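Local coordinates for protein Agap007691-pb (PDB 5C98) that is a serpin that probably inhibits serine proteases, although its own function in the mosquito is unknown, at residues 177-185 and 229-239. Numbering follows the deposited sequence.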
loop_
_atom_site.group_PDB
_atom_site.type_symbol
_atom_site.label_atom_id
_atom_site.label_comp_id
_atom_site.label_asym_id
_atom_site.label_seq_id
_atom_site.Cartn_x
_atom_site.Cartn_y
_atom_site.Cartn_z
ATOM N N VAL A 177 -2.459 -3.408 7.384
ATOM C CA VAL A 177 -2.928 -2.607 8.503
ATOM C C VAL A 177 -3.761 -3.534 9.378
ATOM O O VAL A 177 -4.788 -4.049 8.926
ATOM C CB VAL A 177 -3.763 -1.419 8.007
ATOM C CG1 VAL A 177 -4.361 -0.652 9.204
ATOM C CG2 VAL A 177 -2.919 -0.546 7.106
ATOM N N LEU A 178 -3.318 -3.746 10.607
ATOM C CA LEU A 178 -3.896 -4.740 11.500
ATOM C C LEU A 178 -4.558 -4.147 12.740
ATOM O O LEU A 178 -5.324 -4.851 13.405
ATOM C CB LEU A 178 -2.818 -5.750 11.919
ATOM C CG LEU A 178 -2.088 -6.402 10.741
ATOM C CD1 LEU A 178 -0.868 -7.179 11.222
ATOM C CD2 LEU A 178 -3.034 -7.291 9.954
ATOM N N THR A 179 -4.320 -2.885 13.038
ATOM C CA THR A 179 -4.868 -2.302 14.249
ATOM C C THR A 179 -6.381 -2.120 14.103
ATOM O O THR A 179 -6.862 -1.769 13.021
ATOM C CB THR A 179 -4.194 -0.954 14.494
ATOM O OG1 THR A 179 -2.834 -1.159 14.864
ATOM C CG2 THR A 179 -4.839 -0.231 15.600
ATOM N N PRO A 180 -7.150 -2.340 15.173
ATOM C CA PRO A 180 -8.598 -2.125 15.082
ATOM C C PRO A 180 -8.919 -0.641 15.050
ATOM O O PRO A 180 -8.167 0.200 15.543
ATOM C CB PRO A 180 -9.149 -2.760 16.366
ATOM C CG PRO A 180 -8.026 -2.836 17.276
ATOM C CD PRO A 180 -6.752 -2.884 16.483
ATOM N N LEU A 181 -10.088 -0.325 14.498
ATOM C CA LEU A 181 -10.614 1.025 14.622
ATOM C C LEU A 181 -10.830 1.374 16.083
ATOM O O LEU A 181 -11.188 0.525 16.903
ATOM C CB LEU A 181 -11.979 1.140 13.948
ATOM C CG LEU A 181 -11.990 1.303 12.443
ATOM C CD1 LEU A 181 -13.433 1.407 11.938
ATOM C CD2 LEU A 181 -11.161 2.496 11.963
ATOM N N ALA A 182 -10.644 2.656 16.391
ATOM C CA ALA A 182 -10.930 3.167 17.723
ATOM C C ALA A 182 -12.371 3.615 17.868
ATOM O O ALA A 182 -12.805 3.934 18.981
ATOM C CB ALA A 182 -10.007 4.350 18.038
ATOM N N ILE A 183 -13.104 3.662 16.785
ATOM C CA ILE A 183 -14.518 4.016 16.831
ATOM C C ILE A 183 -15.311 2.806 17.278
ATOM O O ILE A 183 -15.077 1.686 16.810
ATOM C CB ILE A 183 -14.960 4.482 15.438
ATOM C CG1 ILE A 183 -14.280 5.795 15.106
ATOM C CG2 ILE A 183 -16.495 4.644 15.357
ATOM C CD1 ILE A 183 -14.427 6.178 13.692
ATOM N N ARG A 184 -16.271 3.042 18.177
ATOM C CA ARG A 184 -17.119 1.993 18.736
ATOM C C ARG A 184 -18.346 1.817 17.853
ATOM O O ARG A 184 -19.314 2.570 17.967
ATOM C CB ARG A 184 -17.514 2.343 20.166
ATOM N N PHE A 185 -18.305 0.817 16.976
ATOM C CA PHE A 185 -19.489 0.330 16.278
ATOM C C PHE A 185 -20.082 -0.819 17.084
ATOM O O PHE A 185 -19.348 -1.679 17.574
ATOM C CB PHE A 185 -19.130 -0.187 14.878
ATOM C CG PHE A 185 -18.773 0.895 13.883
ATOM C CD1 PHE A 185 -19.758 1.606 13.235
ATOM C CD2 PHE A 185 -17.454 1.185 13.582
ATOM C CE1 PHE A 185 -19.444 2.589 12.319
ATOM C CE2 PHE A 185 -17.137 2.157 12.665
ATOM C CZ PHE A 185 -18.129 2.863 12.036
ATOM N N MET A 229 -11.143 8.490 10.537
ATOM C CA MET A 229 -11.553 7.437 11.451
ATOM C C MET A 229 -10.314 6.855 12.113
ATOM O O MET A 229 -9.561 6.116 11.458
ATOM C CB MET A 229 -12.287 6.346 10.683
ATOM C CG MET A 229 -13.640 6.830 10.173
ATOM S SD MET A 229 -14.542 5.541 9.334
ATOM C CE MET A 229 -14.769 4.339 10.638
ATOM N N PRO A 230 -10.046 7.148 13.371
ATOM C CA PRO A 230 -8.786 6.692 13.959
ATOM C C PRO A 230 -8.774 5.210 14.278
ATOM O O PRO A 230 -9.779 4.605 14.638
ATOM C CB PRO A 230 -8.687 7.493 15.267
ATOM C CG PRO A 230 -10.091 7.824 15.611
ATOM C CD PRO A 230 -10.839 7.970 14.300
ATOM N N PHE A 231 -7.583 4.643 14.196
ATOM C CA PHE A 231 -7.298 3.344 14.780
ATOM C C PHE A 231 -6.851 3.496 16.228
ATOM O O PHE A 231 -6.650 4.600 16.737
ATOM C CB PHE A 231 -6.233 2.643 13.931
ATOM C CG PHE A 231 -6.661 2.402 12.497
ATOM C CD1 PHE A 231 -7.513 1.337 12.194
ATOM C CD2 PHE A 231 -6.246 3.230 11.464
ATOM C CE1 PHE A 231 -7.920 1.106 10.890
ATOM C CE2 PHE A 231 -6.637 2.985 10.175
ATOM C CZ PHE A 231 -7.483 1.929 9.888
ATOM N N ASP A 232 -6.731 2.351 16.905
ATOM C CA ASP A 232 -6.303 2.293 18.296
ATOM C C ASP A 232 -5.144 3.242 18.553
ATOM O O ASP A 232 -4.213 3.336 17.756
ATOM C CB ASP A 232 -5.865 0.859 18.612
ATOM C CG ASP A 232 -5.504 0.668 20.072
ATOM O OD1 ASP A 232 -4.388 1.072 20.467
ATOM O OD2 ASP A 232 -6.338 0.118 20.823
ATOM N N ALA A 233 -5.207 3.938 19.690
ATOM C CA ALA A 233 -4.278 5.027 19.975
ATOM C C ALA A 233 -2.825 4.587 19.848
ATOM O O ALA A 233 -1.978 5.349 19.370
ATOM C CB ALA A 233 -4.536 5.536 21.394
ATOM N N ALA A 234 -2.518 3.353 20.253
ATOM C CA ALA A 234 -1.133 2.900 20.248
ATOM C C ALA A 234 -0.555 2.806 18.837
ATOM O O ALA A 234 0.675 2.807 18.687
ATOM C CB ALA A 234 -1.019 1.550 20.957
ATOM N N SER A 235 -1.402 2.722 17.817
ATOM C CA SER A 235 -0.920 2.623 16.443
ATOM C C SER A 235 -0.468 3.948 15.866
ATOM O O SER A 235 0.330 3.963 14.916
ATOM C CB SER A 235 -2.022 2.085 15.552
ATOM O OG SER A 235 -3.041 3.048 15.271
ATOM N N GLY A 236 -1.003 5.057 16.363
ATOM C CA GLY A 236 -0.733 6.336 15.734
ATOM C C GLY A 236 -1.246 6.482 14.326
ATOM O O GLY A 236 -0.752 7.349 13.602
ATOM N N LEU A 237 -2.227 5.678 13.914
ATOM C CA LEU A 237 -2.739 5.681 12.548
ATOM C C LEU A 237 -4.202 6.091 12.499
ATOM O O LEU A 237 -4.939 5.951 13.475
ATOM C CB LEU A 237 -2.642 4.294 11.923
ATOM C CG LEU A 237 -1.257 3.667 11.942
ATOM C CD1 LEU A 237 -1.321 2.300 11.266
ATOM C CD2 LEU A 237 -0.196 4.515 11.266
ATOM N N SER A 238 -4.627 6.568 11.335
ATOM C CA SER A 238 -6.025 6.935 11.142
ATOM C C SER A 238 -6.378 6.751 9.686
ATOM O O SER A 238 -5.507 6.829 8.835
ATOM C CB SER A 238 -6.243 8.384 11.582
ATOM O OG SER A 238 -7.633 8.674 11.657
ATOM N N MET A 239 -7.656 6.504 9.410
ATOM C CA MET A 239 -8.134 6.231 8.063
ATOM C C MET A 239 -9.016 7.387 7.617
ATOM O O MET A 239 -10.123 7.556 8.128
ATOM C CB MET A 239 -8.935 4.934 8.031
ATOM C CG MET A 239 -9.494 4.608 6.664
ATOM S SD MET A 239 -10.360 3.038 6.530
ATOM C CE MET A 239 -11.767 3.318 7.600
#
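Leu181 and Phe231 lie side by side where the two backbones form a single beta bridge, made by two hydrogen bonds: Ala182 N to Pro230 O (2.8 Å, nearly straight at 170°) and Asp232 N to Pro180 O (2.9 Å). Val177 CG1 sits over one face of the Phe231 ring, 4.1 Å from Phe231 CZ and offset toward the rim, while Leu181 CD2 packs obliquely against Phe231 CE1 at 3.7 Å. The other Leu181 methyl, CD1, presses on Met229 CE at 3.5 Å, tight for two carbons. A bend at chi3 (62°) places Met229 CE so that it also meets Ile183 CD1 and the edge of the Phe185 ring. In one of the two conformers of Thr179, OG1 lies beside the backbone N (chi1 -70°) and is hydrogen-bonded to His94 ND1, which brings CG2 within 3.4 Å of Asp232 CB. The connection between the hairpin strands is fixed from within: Asp232 OD1 takes Ala234 N in an Asx turn, and Asp232 O accepts from both N and OG of Ser235. Ser235 OG in turn receives Leu237 N, an ST turn. As in other serpins, the chain leaving strand 169-177 of sheet A for strand 191-194 passes the sheet B hairpin of strands 224-230 and 237-244, with Ile358 of strand 354-360 against Val177 and Phe231, and Leu276 of strand 270-287 against Ile183, Phe185 and Met229.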